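Local coordinates for protein (lectin) (Hyacinthoides hispanica, PDB 1B2P) that binds mannose as a monocot bulb lectin of the agglutinin type, seen here without bound sugar, at the interface of chains A and B. Sequence-based numbering; all coordinates share one arbitrary frame. Chains: chain A/B, Protein (lectin).

The interface of chains A and B. Residues chain A 98, 100-102; chain B 5, 11-13.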
ATOM      1  N   VAL A  98      14.968   9.608  -0.894  1.00 10.29           N
ATOM      2  CA  VAL A  98      13.937   8.818  -1.529  1.00 10.33           C
ATOM      3  C   VAL A  98      14.558   7.580  -2.235  1.00 12.39           C
ATOM      4  O   VAL A  98      15.562   7.837  -2.927  1.00 13.19           O
ATOM      5  CB  VAL A  98      13.274   9.677  -2.677  1.00 13.32           C
ATOM      6  CG1 VAL A  98      12.123   8.933  -3.324  1.00 14.55           C
ATOM      7  CG2 VAL A  98      12.821  11.058  -2.070  1.00 14.25           C
ATOM      8  N   GLN A 100      14.000   5.481  -5.210  1.00 12.55           N
ATOM      9  CA  GLN A 100      13.181   5.835  -6.447  1.00 11.58           C
ATOM     10  C   GLN A 100      12.968   4.671  -7.336  1.00 14.08           C
ATOM     11  O   GLN A 100      13.722   3.670  -7.309  1.00 14.75           O
ATOM     12  CB  GLN A 100      14.045   6.788  -7.283  1.00 10.18           C
ATOM     13  CG  GLN A 100      14.342   8.069  -6.427  1.00 13.17           C
ATOM     14  CD  GLN A 100      14.944   9.173  -7.190  1.00 14.65           C
ATOM     15  OE1 GLN A 100      14.882  10.343  -6.761  1.00 15.21           O
ATOM     16  NE2 GLN A 100      15.687   8.989  -8.314  1.00 14.22           N
ATOM     17  N   PRO A 101      11.922   4.721  -8.204  1.00 13.51           N
ATOM     18  CA  PRO A 101      11.643   3.577  -9.065  1.00 14.20           C
ATOM     19  C   PRO A 101      12.819   3.352 -10.001  1.00 15.05           C
ATOM     20  O   PRO A 101      12.863   2.170 -10.446  1.00 17.55           O
ATOM     21  CB  PRO A 101      10.482   4.155  -9.938  1.00 16.88           C
ATOM     22  CG  PRO A 101       9.734   5.043  -8.910  1.00 15.03           C
ATOM     23  CD  PRO A 101      10.836   5.761  -8.160  1.00 12.78           C
ATOM     24  N   ASP A 102      13.657   4.290 -10.295  1.00 14.04           N
ATOM     25  CA  ASP A 102      14.769   3.991 -11.207  1.00 15.40           C
ATOM     26  C   ASP A 102      15.946   3.338 -10.451  1.00 17.57           C
ATOM     27  O   ASP A 102      16.968   3.155 -11.081  1.00 18.58           O
ATOM     28  CB  ASP A 102      15.215   5.233 -11.973  1.00 15.08           C
ATOM     29  CG  ASP A 102      15.895   6.317 -11.275  1.00 16.10           C
ATOM     30  OD1 ASP A 102      16.015   6.175 -10.007  1.00 15.72           O
ATOM     31  OD2 ASP A 102      16.330   7.363 -11.786  1.00 18.01           O
TER
ATOM     32  N   PHE B   5       7.739  13.152  -9.395  1.00 10.28           N
ATOM     33  CA  PHE B   5       9.095  13.540  -9.736  1.00 10.42           C
ATOM     34  C   PHE B   5       9.125  14.554 -10.883  1.00 11.05           C
ATOM     35  O   PHE B   5       8.195  14.592 -11.712  1.00 14.25           O
ATOM     36  CB  PHE B   5       9.722  12.218 -10.370  1.00 13.16           C
ATOM     37  CG  PHE B   5       9.909  11.160  -9.273  1.00 11.96           C
ATOM     38  CD1 PHE B   5      11.106  11.160  -8.561  1.00 13.60           C
ATOM     39  CD2 PHE B   5       8.984  10.163  -9.135  1.00 12.64           C
ATOM     40  CE1 PHE B   5      11.308  10.179  -7.578  1.00 15.76           C
ATOM     41  CE2 PHE B   5       9.134   9.163  -8.142  1.00 14.53           C
ATOM     42  CZ  PHE B   5      10.322   9.219  -7.423  1.00 14.68           C
ATOM     43  N   ASP B  11      12.772   6.360 -15.652  1.00 21.67           N
ATOM     44  CA  ASP B  11      11.441   5.831 -15.430  1.00 24.17           C
ATOM     45  C   ASP B  11      11.041   6.141 -13.934  1.00 19.76           C
ATOM     46  O   ASP B  11      10.134   5.389 -13.565  1.00 22.70           O
ATOM     47  CB  ASP B  11      11.158   4.381 -15.794  1.00 31.54           C
ATOM     48  CG  ASP B  11      12.396   3.604 -15.464  1.00 38.21           C
ATOM     49  OD1 ASP B  11      12.942   3.834 -14.350  1.00 39.53           O
ATOM     50  OD2 ASP B  11      12.755   2.790 -16.378  1.00 43.75           O
ATOM     51  N   ASN B  12      11.495   7.294 -13.473  1.00 15.97           N
ATOM     52  CA  ASN B  12      10.792   7.696 -12.209  1.00 17.16           C
ATOM     53  C   ASN B  12       9.383   8.172 -12.543  1.00 17.26           C
ATOM     54  O   ASN B  12       9.246   8.813 -13.567  1.00 21.99           O
ATOM     55  CB  ASN B  12      11.591   8.797 -11.588  1.00 13.63           C
ATOM     56  CG  ASN B  12      12.931   8.365 -10.994  1.00 17.04           C
ATOM     57  OD1 ASN B  12      13.884   9.149 -10.987  1.00 23.36           O
ATOM     58  ND2 ASN B  12      12.890   7.225 -10.486  1.00 13.68           N
ATOM     59  N   HIS B  13       8.441   7.673 -11.838  1.00 15.30           N
ATOM     60  CA  HIS B  13       7.042   7.973 -12.121  1.00 15.84           C
ATOM     61  C   HIS B  13       6.264   7.999 -10.844  1.00 16.58           C
ATOM     62  O   HIS B  13       6.737   7.344  -9.917  1.00 17.31           O
ATOM     63  CB  HIS B  13       6.424   6.864 -13.047  1.00 20.42           C
ATOM     64  CG  HIS B  13       6.503   5.544 -12.330  1.00 29.30           C
ATOM     65  ND1 HIS B  13       5.405   5.025 -11.640  1.00 34.68           N
ATOM     66  CD2 HIS B  13       7.542   4.638 -12.144  1.00 32.99           C
ATOM     67  CE1 HIS B  13       5.760   3.859 -11.076  1.00 36.95           C
ATOM     68  NE2 HIS B  13       7.022   3.621 -11.372  1.00 35.58           N
TER
HETATM   69  O   HOH W   1      16.280  11.258 -10.498  1.00 28.71           O
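A:Pro101 is wedged among side chains of the partner chain and loses the most surface to it of the residues in this patch. Its CD meets CZ, at the far end of the B:Phe5 ring, at 3.6 Å. Round the proline ring from there, at roughly a right angle, CB packs against the imidazole of B:His13, with CD2 at 3.7 Å and NE2 slightly farther. The B:His13 ring is swung between its own backbone N and carbonyl carbon (chi1 61°), which directs the imidazole at the CB side of the proline. B:Asn12 lays its CB over one face of the B:Phe5 ring, toward the rim, so its side chain flanks the ring. Beside the proline, the amide of A:Gln100 stands almost upright to the B:Phe5 ring (planes 86° apart), with CD 3.8 Å from CE1. A:Val98 merely borders this cluster.

The polar contacts centre on the amide of B:Asn12, next to A:Gln100 and A:Asp102. A water bridges the chains: A:Gln100 NE2 donates to it at 3.2 Å, and it lies equally far from B:Asn12 OD1. As modelled, the amide is mismatched with A:Asp102: its ND2 lies 3.0 Å from the backbone N, donor against donor, and its OD1 3.1 Å from the carboxylate OD2, acceptor against acceptor. Turning the amide over would relieve both mismatches but set its nitrogen next to A:Gln100 NE2, so the assignment of OD1 and ND2 is doubtful. Within chain A, NE2 of A:Gln100 makes a weak hydrogen bond to A:Asp102 OD1.

A:Gln100 and A:Asp102 begin a QxDxNxVxY mannose-binding motif of the bulb lectins, so B:Asn12 may line the rim of that sugar site. The motif starts just after strand 95-99; the partner residues come from strand 3-5 and the loop before strand 16-18. In the deposited assembly the two-fold repeats the patch between two beta-prism domains, and the pairing is probably that of the lectin dimer.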